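Local coordinates for protein DyP-type peroxidase (Pleurotus ostreatus PC15, PDB 6FSK) that carries heme b and probably uses hydrogen peroxide to oxidise dyes and manganese(II), as a dye-decolorizing peroxidase, at residues P473-T476 / A477-T480; L3-N6 / N7-G10; H40-P43 / H44-T47; I217-E221 / N222-R226. The protein carries 1 engineered substitution. One frame throughout, in Å; residues are numbered along the deposited sequence.

In the fold
From the N terminus, the chain first makes contact 2, a tight turn at residues 3-10, ahead of strand 20-28. Contact 3 follows helix 31-41 through a 3-10 turn and leads into helix 48-63; contact 4 is a pair of turns before strand 238-247; contact 1 starts the C-terminal helix 475-481. All four are local and in series, so none nests in or crosses another. Contact 2 touches the other three: N7 and Q9 bond to contact 1, G10 bonds to K46 of contact 3, and L3 and I8 pack on contact 4. Contacts 1 and 3 meet through L478, I42 and I45. The N-terminal segment thus ties the last helix to the first helices.

Contact 1: P473-T476 / A477-T480; sequences PSIT and ALKT
A477 meets S474 at the start of helix 475-481, and the meeting is an N-cap: S474 OG accepts the backbone N-H of A477 over 2.9 Å, standing in for the carbonyl that an earlier turn would have supplied. With chi1 at 77°, OG sits between its own backbone N and carbonyl carbon, and from there it reaches into the first turn. A serine suits this place because its hydroxyl is one carbon from the backbone, close enough to reach the N-H three residues on; an alanine here would probably leave the A477 N-H without its capping hydroxyl and the first turn less firmly fixed. The methyl of A477 is small enough to fit beside that hydroxyl and against the P473 ring, CB to CB 3.8 Å. At L478 the backbone N donates to S474 O in a 3.0 Å bond, so S474 serves the helix twice. The side chain of L478 crosses P473 at about a right angle, with L478 CD2 3.8 Å from P473 CG. This pairing of the residue before the cap with the fourth residue after it is a hydrophobic staple, and both partners also lie on F79 of strand 74-80. K479 N continues the helical bonding to I475 O at 3.0 Å, while the lysine chain runs past I475, its CE 3.7 Å from I475 CG2, and bends only at its end (chi4 -73°). T480 grips one oxygen with two donors: its N and its OG1 approach T476 O from opposite faces of the carbonyl plane, T480 OG1 lying 2.8 Å from T476 O.

Contact 2: L3-N6 / N7-G10; sequences LDLN and NIQG
N7 and I8 both close in on the carbonyl oxygen of D4, and these three residues carry most of the contact. The backbone N of N7 donates to D4 O at 2.9 Å, a bond back over three residues that pulls the chain into a tight turn. The donor stands well above the carbonyl plane, 51° out of it, so the bond does not use a lone-pair direction. The side chains of D4 and N7 cross at about a right angle: the carboxylate of D4 rests on the beta carbon of N7, D4 OD2 3.6 Å from N7 CB. Its other oxygen, D4 OD1, receives a weak bond from N6 N at 3.2 Å. That placement follows from the D4 torsion, CG anti to the backbone N (chi1 -177°). I8 comes to D4 O from another side, its CD1 lying 3.5 Å from D4 O. The same I8 CD1 is 4.1 Å from L5 CD2 and also meets L3 CB; it is the isoleucine's longer branch, ending in CD1, that packs against the bend. L5 carries the packing on to I52, and touches S48, of helix 48-63. The amide of N7 is not spent on the turn: its end leads away, and OD1 accepts the backbone N-H of T476 in the C-terminal helix. Asparagine is apt here, its amide reaching a second segment while its backbone closes the first. The chemistry implies a division of labour: one main-chain bond shapes the turn, apolar branches pack it, and polar groups remain for the surface and for helix 475-481.

Contact 3: H40-P43 / H44-T47; sequences HFIP and HIKT
H44 N donates to F41 O at 2.9 Å, and I45 N to I42 O at 3.0 Å, so the carbonyls of F41 and I42 each find a donor three residues on, as in a 3-10 turn. The second bond is nearly straight at its hydrogen (168°), and its donor stands 51° out of the carbonyl plane. I42 O has a further partner: a water donates to it at 2.8 Å and to I45 O at 2.9 Å, bridging the two carbonyls. In the DyP domain, of ferredoxin-like type, this is where helix 31-41 gives way to a short 3-10 turn before helix 48-63, within the connection from strand 20-28 to strand 74-80. H44 has CG anti to the carbonyl carbon, beside the backbone N (chi1 -76°), which lays the edge of its imidazole along two carbonyls, H40 O and F41 O, both in its plane, with ND1 3.5 Å from H40 O. On the far side NE2 makes a weak hydrogen bond to E152 of helix 144-156, and an alanine here would probably leave E152 without that partner and open a gap against K149 and I153. I45 CG1 lies over one face of the F41 ring, offset toward its rim and 4.2 Å from F41 CZ, while F157 meets the same ring edge-to-face. T47 OG1, N-cap of the next helix, accepts the backbone N-H of G50.

Contact 4: I217-E221 / N222-R226; sequences ILAKE and NGDSR
A chi1 of 179° stretches the D224 side chain away from its own N-H and carries the carboxylate across the loop to the backbone N-H of K220, which a type II turn (A219 psi 141°) presents to it; K220 itself, at i+2, takes the positive phi of 60° that this turn type asks for. K220 N donates to D224 OD2 at 2.8 Å along a nearly straight line, using the oxygen's anti lone pair. D224 OD1 takes the backbone N-H of R226 at 2.8 Å from above the carboxylate plane, an Asx turn, so both oxygens are occupied and the group is fixed in rotation. OD2 also forms a salt bridge with R230, which would balance its buried charge. Two type II beta turns in succession set up the meeting, L218 to E221 and E221 to D224. The second closes with D224 N on E221 O at 3.0 Å. G223 suits its third position, since a beta carbon at its backbone angles would be jammed against N222 O. E221 folds back on itself, and a water donates to its OE1 and accepts from N222 N at 2.8 Å. E221 OE2 lies near D236 OD1, two like charges whose closeness may raise the affinity of one of them for a proton. The turns lie in the loop between strands 211-212 and 238-247: A219 bonds by its backbone to D236 and G237, the hydroxyl of S238, at the start of the latter strand, hydrogen-bonds to I217 O, and R226 reaches D391, just ahead of helix 393-401.

Contact 1: P473-T476 / A477-T480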
ATOM      1  N   PRO A 473     -16.848  -5.539   1.747  1.00 11.42           N
ATOM      2  CA  PRO A 473     -17.621  -6.722   1.491  1.00 11.84           C
ATOM      3  C   PRO A 473     -18.050  -6.772   0.039  1.00 11.73           C
ATOM      4  O   PRO A 473     -18.038  -5.797  -0.731  1.00 12.31           O
ATOM      5  CB  PRO A 473     -18.848  -6.564   2.458  1.00 12.66           C
ATOM      6  CG  PRO A 473     -18.428  -5.454   3.421  1.00 13.68           C
ATOM      7  CD  PRO A 473     -17.584  -4.564   2.583  1.00 12.13           C
ATOM      8  N   SER A 474     -18.543  -7.955  -0.364  1.00 12.33           N
ATOM      9  CA  SER A 474     -19.127  -8.097  -1.681  1.00 13.18           C
ATOM     10  C   SER A 474     -20.477  -7.418  -1.776  1.00 13.63           C
ATOM     11  O   SER A 474     -21.056  -7.082  -0.753  1.00 13.86           O
ATOM     12  CB  SER A 474     -19.323  -9.635  -1.928  1.00 14.36           C
ATOM     13  OG  SER A 474     -20.489 -10.088  -1.193  1.00 14.94           O
ATOM     14  N   ILE A 475     -20.966  -7.248  -2.998  1.00 14.08           N
ATOM     15  CA  ILE A 475     -22.260  -6.616  -3.201  1.00 16.16           C
ATOM     16  C   ILE A 475     -23.361  -7.463  -2.538  1.00 16.17           C
ATOM     17  O   ILE A 475     -24.178  -6.913  -1.802  1.00 15.25           O
ATOM     18  CB  ILE A 475     -22.534  -6.354  -4.665  1.00 16.78           C
ATOM     19  CG1 ILE A 475     -21.430  -5.467  -5.347  1.00 17.19           C
ATOM     20  CG2 ILE A 475     -23.935  -5.777  -4.834  1.00 19.98           C
ATOM     21  CD1 ILE A 475     -21.303  -4.117  -4.666  1.00 18.62           C
ATOM     22  N   THR A 476     -23.389  -8.779  -2.724  1.00 19.00           N
ATOM     23  CA  THR A 476     -24.452  -9.528  -2.028  1.00 19.79           C
ATOM     24  C   THR A 476     -24.286  -9.527  -0.493  1.00 18.61           C
ATOM     25  O   THR A 476     -25.280  -9.569   0.212  1.00 18.27           O
ATOM     26  CB  THR A 476     -24.612 -10.948  -2.526  1.00 24.23           C
ATOM     27  OG1 THR A 476     -23.375 -11.580  -2.408  1.00 21.34           O
ATOM     28  CG2 THR A 476     -25.043 -10.978  -3.936  1.00 26.77           C
ATOM     29  N   ALA A 477     -23.060  -9.433   0.061  1.00 14.74           N
ATOM     30  CA  ALA A 477     -22.874  -9.270   1.482  1.00 14.85           C
ATOM     31  C   ALA A 477     -23.508  -7.960   1.957  1.00 15.37           C
ATOM     32  O   ALA A 477     -24.200  -7.955   2.990  1.00 16.23           O
ATOM     33  CB  ALA A 477     -21.423  -9.304   1.905  1.00 15.18           C
ATOM     34  N   LEU A 478     -23.257  -6.882   1.235  1.00 14.77           N
ATOM     35  CA  LEU A 478     -23.856  -5.592   1.611  1.00 15.14           C
ATOM     36  C   LEU A 478     -25.409  -5.693   1.610  1.00 17.17           C
ATOM     37  O   LEU A 478     -26.055  -5.143   2.510  1.00 18.78           O
ATOM     38  CB  LEU A 478     -23.374  -4.481   0.750  1.00 15.58           C
ATOM     39  CG  LEU A 478     -21.871  -4.182   0.739  1.00 15.24           C
ATOM     40  CD1 LEU A 478     -21.460  -3.212  -0.348  1.00 16.09           C
ATOM     41  CD2 LEU A 478     -21.469  -3.629   2.063  1.00 14.94           C
ATOM     42  N   LYS A 479     -25.959  -6.333   0.604  1.00 19.29           N
ATOM     43  CA  LYS A 479     -27.424  -6.408   0.487  1.00 20.76           C
ATOM     44  C   LYS A 479     -28.030  -7.243   1.584  1.00 23.61           C
ATOM     45  O   LYS A 479     -29.102  -6.889   2.104  1.00 25.80           O
ATOM     46  CB  LYS A 479     -27.832  -6.921  -0.882  1.00 21.95           C
ATOM     47  CG  LYS A 479     -27.636  -5.976  -2.055  1.00 25.48           C
ATOM     48  CD  LYS A 479     -28.092  -6.677  -3.330  1.00 29.51           C
ATOM     49  CE  LYS A 479     -27.613  -6.142  -4.634  1.00 33.73           C
ATOM     50  NZ  LYS A 479     -28.237  -4.886  -5.003  1.00 40.45           N
ATOM     51  N   THR A 480     -27.348  -8.290   2.000  1.00 22.09           N
ATOM     52  CA  THR A 480     -27.914  -9.225   2.969  1.00 22.17           C
ATOM     53  C   THR A 480     -27.559  -9.004   4.411  1.00 23.06           C
ATOM     54  O   THR A 480     -28.323  -9.393   5.359  1.00 22.86           O
ATOM     55  CB  THR A 480     -27.526 -10.683   2.586  1.00 25.01           C
ATOM     56  OG1 THR A 480     -26.100 -10.864   2.587  1.00 26.49           O
ATOM     57  CG2 THR A 480     -28.043 -11.006   1.257  1.00 24.43           C
TER

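Contact 2: L3-N6 / N7-G10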
ATOM      1  N   LEU A   3     -14.846 -15.964 -11.475  1.00 24.48           N
ATOM      2  CA  LEU A   3     -15.184 -14.945 -10.480  1.00 21.54           C
ATOM      3  C   LEU A   3     -16.377 -14.135 -10.951  1.00 19.00           C
ATOM      4  O   LEU A   3     -16.424 -13.749 -12.129  1.00 22.96           O
ATOM      5  CB  LEU A   3     -14.023 -13.949 -10.302  1.00 20.75           C
ATOM      6  CG  LEU A   3     -12.718 -14.562  -9.884  1.00 21.62           C
ATOM      7  CD1 LEU A   3     -11.672 -13.479  -9.716  1.00 20.55           C
ATOM      8  CD2 LEU A   3     -12.801 -15.351  -8.624  1.00 25.59           C
ATOM      9  N   ASP A   4     -17.258 -13.803  -9.991  1.00 18.35           N
ATOM     10  CA  ASP A   4     -18.379 -12.992 -10.308  1.00 19.77           C
ATOM     11  C   ASP A   4     -17.943 -11.548 -10.164  1.00 18.43           C
ATOM     12  O   ASP A   4     -18.032 -10.993  -9.061  1.00 17.71           O
ATOM     13  CB  ASP A   4     -19.565 -13.272  -9.407  1.00 21.99           C
ATOM     14  CG  ASP A   4     -20.797 -12.438  -9.799  1.00 23.89           C
ATOM     15  OD1 ASP A   4     -20.771 -11.638 -10.745  1.00 24.71           O
ATOM     16  OD2 ASP A   4     -21.798 -12.632  -9.122  1.00 28.18           O
ATOM     17  N   LEU A   5     -17.515 -10.937 -11.246  1.00 19.15           N
ATOM     18  CA  LEU A   5     -16.943  -9.573 -11.135  1.00 17.66           C
ATOM     19  C   LEU A   5     -18.000  -8.515 -10.814  1.00 19.23           C
ATOM     20  O   LEU A   5     -17.672  -7.394 -10.352  1.00 17.58           O
ATOM     21  CB  LEU A   5     -16.211  -9.183 -12.389  1.00 19.33           C
ATOM     22  CG  LEU A   5     -14.992 -10.031 -12.728  1.00 19.08           C
ATOM     23  CD1 LEU A   5     -14.322  -9.429 -13.981  1.00 21.05           C
ATOM     24  CD2 LEU A   5     -13.999 -10.177 -11.591  1.00 19.12           C
ATOM     25  N   ASN A   6     -19.265  -8.831 -11.093  1.00 17.59           N
ATOM     26  CA  ASN A   6     -20.390  -8.015 -10.585  1.00 18.24           C
ATOM     27  C   ASN A   6     -20.586  -8.019  -9.100  1.00 17.33           C
ATOM     28  O   ASN A   6     -21.387  -7.208  -8.584  1.00 19.78           O
ATOM     29  CB  ASN A   6     -21.716  -8.482 -11.177  1.00 22.31           C
ATOM     30  CG  ASN A   6     -21.748  -8.297 -12.641  1.00 25.16           C
ATOM     31  OD1 ASN A   6     -21.694  -7.198 -13.143  1.00 24.94           O
ATOM     32  ND2 ASN A   6     -21.800  -9.398 -13.361  1.00 34.20           N
ATOM     33  N   ASN A   7     -19.947  -8.927  -8.385  1.00 16.22           N
ATOM     34  CA  ASN A   7     -20.153  -9.110  -6.956  1.00 15.26           C
ATOM     35  C   ASN A   7     -18.983  -8.504  -6.141  1.00 14.90           C
ATOM     36  O   ASN A   7     -19.083  -8.450  -4.942  1.00 16.36           O
ATOM     37  CB  ASN A   7     -20.331 -10.585  -6.535  1.00 18.54           C
ATOM     38  CG  ASN A   7     -20.972 -10.753  -5.193  1.00 21.34           C
ATOM     39  OD1 ASN A   7     -21.890 -10.016  -4.819  1.00 24.75           O
ATOM     40  ND2 ASN A   7     -20.423 -11.659  -4.438  1.00 26.25           N
ATOM     41  N   ILE A   8     -17.937  -8.080  -6.834  1.00 12.91           N
ATOM     42  CA  ILE A   8     -16.653  -7.643  -6.162  1.00 12.44           C
ATOM     43  C   ILE A   8     -16.526  -6.127  -6.298  1.00 10.84           C
ATOM     44  O   ILE A   8     -16.652  -5.543  -7.391  1.00 13.14           O
ATOM     45  CB  ILE A   8     -15.452  -8.352  -6.836  1.00 11.68           C
ATOM     46  CG1 ILE A   8     -15.547  -9.847  -6.542  1.00 12.54           C
ATOM     47  CG2 ILE A   8     -14.138  -7.835  -6.269  1.00 11.80           C
ATOM     48  CD1 ILE A   8     -14.837 -10.717  -7.569  1.00 14.47           C
ATOM     49  N   GLN A   9     -16.224  -5.455  -5.204  1.00 11.07           N
ATOM     50  CA  GLN A   9     -15.970  -4.059  -5.290  1.00 11.69           C
ATOM     51  C   GLN A   9     -14.758  -3.731  -6.130  1.00 11.10           C
ATOM     52  O   GLN A   9     -13.698  -4.329  -5.986  1.00 11.70           O
ATOM     53  CB  GLN A   9     -15.884  -3.419  -3.874  1.00 11.57           C
ATOM     54  CG  GLN A   9     -17.187  -3.410  -3.077  1.00 11.27           C
ATOM     55  CD  GLN A   9     -17.095  -2.475  -1.884  1.00 10.73           C
ATOM     56  OE1 GLN A   9     -16.868  -1.274  -2.095  1.00 12.00           O
ATOM     57  NE2 GLN A   9     -17.321  -2.977  -0.687  1.00 11.10           N
ATOM     58  N   GLY A  10     -14.943  -2.704  -6.969  1.00 10.79           N
ATOM     59  CA  GLY A  10     -14.053  -2.430  -8.082  1.00 11.54           C
ATOM     60  C   GLY A  10     -12.654  -1.918  -7.721  1.00 13.03           C
ATOM     61  O   GLY A  10     -11.742  -2.072  -8.488  1.00 12.50           O
TER

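Contact 3: H40-P43 / H44-T47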
ATOM      1  N   HIS A  40     -30.247   2.170  -0.375  1.00 17.82           N
ATOM      2  CA  HIS A  40     -30.168   3.141  -1.361  1.00 18.33           C
ATOM      3  C   HIS A  40     -28.760   3.431  -1.821  1.00 16.31           C
ATOM      4  O   HIS A  40     -28.567   3.884  -2.927  1.00 17.36           O
ATOM      5  CB  HIS A  40     -30.786   4.427  -0.841  1.00 21.13           C
ATOM      6  CG  HIS A  40     -32.259   4.303  -0.697  1.00 25.54           C
ATOM      7  ND1 HIS A  40     -32.870   4.084   0.510  1.00 31.44           N
ATOM      8  CD2 HIS A  40     -33.222   4.214  -1.646  1.00 29.40           C
ATOM      9  CE1 HIS A  40     -34.173   3.951   0.311  1.00 29.87           C
ATOM     10  NE2 HIS A  40     -34.403   4.010  -0.989  1.00 30.00           N
ATOM     11  N   PHE A  41     -27.784   3.195  -0.946  1.00 17.77           N
ATOM     12  CA  PHE A  41     -26.371   3.391  -1.267  1.00 16.41           C
ATOM     13  C   PHE A  41     -25.837   2.291  -2.194  1.00 16.35           C
ATOM     14  O   PHE A  41     -25.082   2.589  -3.112  1.00 15.56           O
ATOM     15  CB  PHE A  41     -25.577   3.413   0.033  1.00 15.60           C
ATOM     16  CG  PHE A  41     -24.054   3.572  -0.135  1.00 15.71           C
ATOM     17  CD1 PHE A  41     -23.505   4.432  -1.059  1.00 18.89           C
ATOM     18  CD2 PHE A  41     -23.254   2.836   0.648  1.00 19.66           C
ATOM     19  CE1 PHE A  41     -22.125   4.580  -1.165  1.00 19.42           C
ATOM     20  CE2 PHE A  41     -21.868   2.992   0.577  1.00 18.04           C
ATOM     21  CZ  PHE A  41     -21.344   3.818  -0.386  1.00 16.99           C
ATOM     22  N   ILE A  42     -26.213   1.047  -1.964  1.00 16.97           N
ATOM     23  CA  ILE A  42     -25.569  -0.067  -2.631  1.00 16.77           C
ATOM     24  C   ILE A  42     -25.540   0.018  -4.153  1.00 16.25           C
ATOM     25  O   ILE A  42     -24.528  -0.256  -4.792  1.00 15.43           O
ATOM     26  CB  ILE A  42     -26.126  -1.422  -2.085  1.00 17.69           C
ATOM     27  CG1 ILE A  42     -25.642  -1.688  -0.689  1.00 20.06           C
ATOM     28  CG2 ILE A  42     -25.758  -2.605  -3.040  1.00 20.10           C
ATOM     29  CD1 ILE A  42     -26.477  -2.690   0.084  1.00 22.11           C
ATOM     30  N   PRO A  43     -26.622   0.467  -4.836  1.00 17.44           N
ATOM     31  CA  PRO A  43     -26.583   0.589  -6.288  1.00 17.41           C
ATOM     32  C   PRO A  43     -25.604   1.586  -6.867  1.00 17.01           C
ATOM     33  O   PRO A  43     -25.352   1.539  -8.055  1.00 20.60           O
ATOM     34  CB  PRO A  43     -28.038   0.988  -6.663  1.00 19.17           C
ATOM     35  CG  PRO A  43     -28.800   0.584  -5.538  1.00 20.63           C
ATOM     36  CD  PRO A  43     -27.973   0.698  -4.309  1.00 19.03           C
ATOM     37  N   HIS A  44     -25.051   2.499  -6.028  1.00 16.56           N
ATOM     38  CA  HIS A  44     -23.986   3.393  -6.412  1.00 16.30           C
ATOM     39  C   HIS A  44     -22.565   2.775  -6.400  1.00 15.22           C
ATOM     40  O   HIS A  44     -21.653   3.394  -6.980  1.00 17.51           O
ATOM     41  CB  HIS A  44     -23.925   4.539  -5.422  1.00 18.19           C
ATOM     42  CG  HIS A  44     -25.000   5.553  -5.610  1.00 23.34           C
ATOM     43  ND1 HIS A  44     -26.233   5.481  -5.000  1.00 27.45           N
ATOM     44  CD2 HIS A  44     -25.013   6.666  -6.366  1.00 25.19           C
ATOM     45  CE1 HIS A  44     -26.982   6.503  -5.395  1.00 23.76           C
ATOM     46  NE2 HIS A  44     -26.256   7.255  -6.203  1.00 28.74           N
ATOM     47  N   ILE A  45     -22.394   1.614  -5.806  1.00 14.33           N
ATOM     48  CA  ILE A  45     -21.017   1.056  -5.587  1.00 14.32           C
ATOM     49  C   ILE A  45     -20.424   0.535  -6.878  1.00 14.36           C
ATOM     50  O   ILE A  45     -21.135  -0.168  -7.626  1.00 15.64           O
ATOM     51  CB  ILE A  45     -21.037  -0.004  -4.504  1.00 14.32           C
ATOM     52  CG1 ILE A  45     -21.430   0.630  -3.195  1.00 16.49           C
ATOM     53  CG2 ILE A  45     -19.677  -0.722  -4.339  1.00 13.65           C
ATOM     54  CD1 ILE A  45     -21.697  -0.320  -2.086  1.00 21.65           C
ATOM     55  N   LYS A  46     -19.189   0.932  -7.195  1.00 12.04           N
ATOM     56  CA  LYS A  46     -18.545   0.452  -8.413  1.00 13.17           C
ATOM     57  C   LYS A  46     -18.046  -0.983  -8.248  1.00 13.83           C
ATOM     58  O   LYS A  46     -17.333  -1.323  -7.272  1.00 13.82           O
ATOM     59  CB  LYS A  46     -17.355   1.338  -8.708  1.00 14.13           C
ATOM     60  CG  LYS A  46     -16.591   1.065  -9.994  1.00 14.23           C
ATOM     61  CD  LYS A  46     -17.420   1.230 -11.272  1.00 18.78           C
ATOM     62  CE  LYS A  46     -18.021   2.599 -11.460  1.00 19.25           C
ATOM     63  NZ  LYS A  46     -18.886   2.765 -12.732  1.00 21.60           N
ATOM     64  N   THR A  47     -18.456  -1.844  -9.152  1.00 12.60           N
ATOM     65  CA  THR A  47     -17.937  -3.225  -9.182  1.00 12.25           C
ATOM     66  C   THR A  47     -16.759  -3.403 -10.131  1.00 12.42           C
ATOM     67  O   THR A  47     -16.463  -2.587 -10.983  1.00 11.69           O
ATOM     68  CB  THR A  47     -19.063  -4.232  -9.565  1.00 13.33           C
ATOM     69  OG1 THR A  47     -19.277  -4.086 -10.967  1.00 15.02           O
ATOM     70  CG2 THR A  47     -20.250  -3.982  -8.756  1.00 15.09           C
TER
HETATM   71  O   HOH W   1     -23.419  -1.792  -6.882  1.00 23.49           O

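Contact 4: I217-E221 / N222-R226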
ATOM      1  N   ILE A 217      -6.360 -12.768  -2.347  1.00  9.91           N
ATOM      2  CA  ILE A 217      -6.876 -11.369  -2.381  1.00 10.89           C
ATOM      3  C   ILE A 217      -8.292 -11.312  -1.882  1.00 12.08           C
ATOM      4  O   ILE A 217      -8.634 -10.371  -1.134  1.00 10.56           O
ATOM      5  CB  ILE A 217      -6.790 -10.747  -3.795  1.00 10.54           C
ATOM      6  CG1 ILE A 217      -5.343 -10.790  -4.360  1.00 10.97           C
ATOM      7  CG2 ILE A 217      -7.390  -9.305  -3.864  1.00 11.01           C
ATOM      8  CD1 ILE A 217      -4.278 -10.047  -3.523  1.00 11.02           C
ATOM      9  N   LEU A 218      -9.133 -12.270  -2.286  1.00 11.18           N
ATOM     10  CA  LEU A 218     -10.518 -12.315  -1.955  1.00 11.71           C
ATOM     11  C   LEU A 218     -10.786 -13.413  -1.006  1.00 13.78           C
ATOM     12  O   LEU A 218     -10.426 -14.549  -1.268  1.00 14.12           O
ATOM     13  CB  LEU A 218     -11.289 -12.543  -3.238  1.00 12.70           C
ATOM     14  CG  LEU A 218     -11.251 -11.533  -4.369  1.00 14.10           C
ATOM     15  CD1 LEU A 218     -11.875 -12.100  -5.666  1.00 15.63           C
ATOM     16  CD2 LEU A 218     -11.940 -10.267  -3.964  1.00 15.78           C
ATOM     17  N   ALA A 219     -11.514 -13.143   0.092  1.00 12.02           N
ATOM     18  CA  ALA A 219     -11.883 -14.189   1.013  1.00 12.81           C
ATOM     19  C   ALA A 219     -12.803 -15.267   0.372  1.00 13.24           C
ATOM     20  O   ALA A 219     -13.639 -14.949  -0.477  1.00 13.03           O
ATOM     21  CB  ALA A 219     -12.596 -13.604   2.207  1.00 13.99           C
ATOM     22  N   LYS A 220     -12.497 -16.489   0.797  1.00 14.38           N
ATOM     23  CA  LYS A 220     -13.232 -17.707   0.412  1.00 16.93           C
ATOM     24  C   LYS A 220     -13.231 -17.977  -1.073  1.00 18.48           C
ATOM     25  O   LYS A 220     -14.153 -18.590  -1.597  1.00 24.48           O
ATOM     26  CB  LYS A 220     -14.671 -17.642   0.910  1.00 19.34           C
ATOM     27  CG  LYS A 220     -14.770 -17.456   2.412  1.00 20.07           C
ATOM     28  CD  LYS A 220     -16.172 -17.607   2.985  1.00 22.94           C
ATOM     29  CE  LYS A 220     -16.811 -18.955   2.676  1.00 24.83           C
ATOM     30  NZ  LYS A 220     -16.657 -19.941   3.744  1.00 24.52           N
ATOM     31  N   GLU A 221     -12.229 -17.518  -1.785  1.00 14.43           N
ATOM     32  CA  GLU A 221     -12.002 -17.966  -3.175  1.00 13.93           C
ATOM     33  C   GLU A 221     -10.843 -18.900  -3.139  1.00 13.52           C
ATOM     34  O   GLU A 221     -10.175 -19.089  -2.139  1.00 13.44           O
ATOM     35  CB  GLU A 221     -11.748 -16.775  -4.100  1.00 14.58           C
ATOM     36  CG  GLU A 221     -12.953 -15.928  -4.400  1.00 16.48           C
ATOM     37  CD  GLU A 221     -14.008 -16.559  -5.315  1.00 21.25           C
ATOM     38  OE1 GLU A 221     -13.815 -17.720  -5.780  1.00 21.12           O
ATOM     39  OE2 GLU A 221     -15.030 -15.888  -5.572  1.00 20.05           O
ATOM     40  N   ASN A 222     -10.635 -19.592  -4.249  1.00 14.14           N
ATOM     41  CA  ASN A 222      -9.592 -20.617  -4.298  1.00 15.56           C
ATOM     42  C   ASN A 222      -8.228 -20.071  -3.873  1.00 12.75           C
ATOM     43  O   ASN A 222      -7.798 -19.034  -4.423  1.00 14.20           O
ATOM     44  CB  ASN A 222      -9.549 -21.077  -5.755  1.00 16.52           C
ATOM     45  CG  ASN A 222      -8.561 -22.167  -5.989  1.00 17.53           C
ATOM     46  OD1 ASN A 222      -8.429 -23.056  -5.164  1.00 19.74           O
ATOM     47  ND2 ASN A 222      -7.890 -22.132  -7.141  1.00 17.36           N
ATOM     48  N   GLY A 223      -7.623 -20.704  -2.890  1.00 13.78           N
ATOM     49  CA  GLY A 223      -6.408 -20.283  -2.285  1.00 13.74           C
ATOM     50  C   GLY A 223      -6.460 -19.600  -0.954  1.00 13.52           C
ATOM     51  O   GLY A 223      -5.380 -19.326  -0.338  1.00 14.24           O
ATOM     52  N   ASP A 224      -7.699 -19.267  -0.526  1.00 13.00           N
ATOM     53  CA  ASP A 224      -7.860 -18.740   0.849  1.00 13.99           C
ATOM     54  C   ASP A 224      -7.721 -19.860   1.867  1.00 12.68           C
ATOM     55  O   ASP A 224      -8.626 -20.676   2.075  1.00 13.19           O
ATOM     56  CB  ASP A 224      -9.173 -17.965   1.002  1.00 13.69           C
ATOM     57  CG  ASP A 224      -9.346 -17.448   2.418  1.00 14.34           C
ATOM     58  OD1 ASP A 224      -8.469 -17.582   3.245  1.00 13.90           O
ATOM     59  OD2 ASP A 224     -10.435 -16.869   2.647  1.00 13.81           O
ATOM     60  N   SER A 225      -6.621 -19.914   2.550  1.00 12.00           N
ATOM     61  CA  SER A 225      -6.397 -20.965   3.568  1.00 15.10           C
ATOM     62  C   SER A 225      -7.348 -20.926   4.722  1.00 14.42           C
ATOM     63  O   SER A 225      -7.527 -21.945   5.431  1.00 16.21           O
ATOM     64  CB  SER A 225      -4.972 -20.970   4.139  1.00 16.03           C
ATOM     65  OG  SER A 225      -4.817 -19.800   4.942  1.00 16.53           O
ATOM     66  N   ARG A 226      -7.952 -19.782   4.963  1.00 13.18           N
ATOM     67  CA  ARG A 226      -8.919 -19.623   6.037  1.00 13.48           C
ATOM     68  C   ARG A 226     -10.351 -19.745   5.562  1.00 13.95           C
ATOM     69  O   ARG A 226     -11.273 -19.415   6.344  1.00 14.50           O
ATOM     70  CB  ARG A 226      -8.668 -18.248   6.749  1.00 11.92           C
ATOM     71  CG  ARG A 226      -7.287 -18.110   7.275  1.00 13.06           C
ATOM     72  CD  ARG A 226      -7.034 -16.662   7.745  1.00 13.27           C
ATOM     73  NE  ARG A 226      -5.755 -16.530   8.407  1.00 13.64           N
ATOM     74  CZ  ARG A 226      -4.573 -16.358   7.764  1.00 13.89           C
ATOM     75  NH1 ARG A 226      -4.504 -16.382   6.473  1.00 13.46           N
ATOM     76  NH2 ARG A 226      -3.516 -16.119   8.452  1.00 13.62           N
TER
HETATM   77  O   HOH W   2     -12.188 -19.422  -6.589  1.00 25.49           O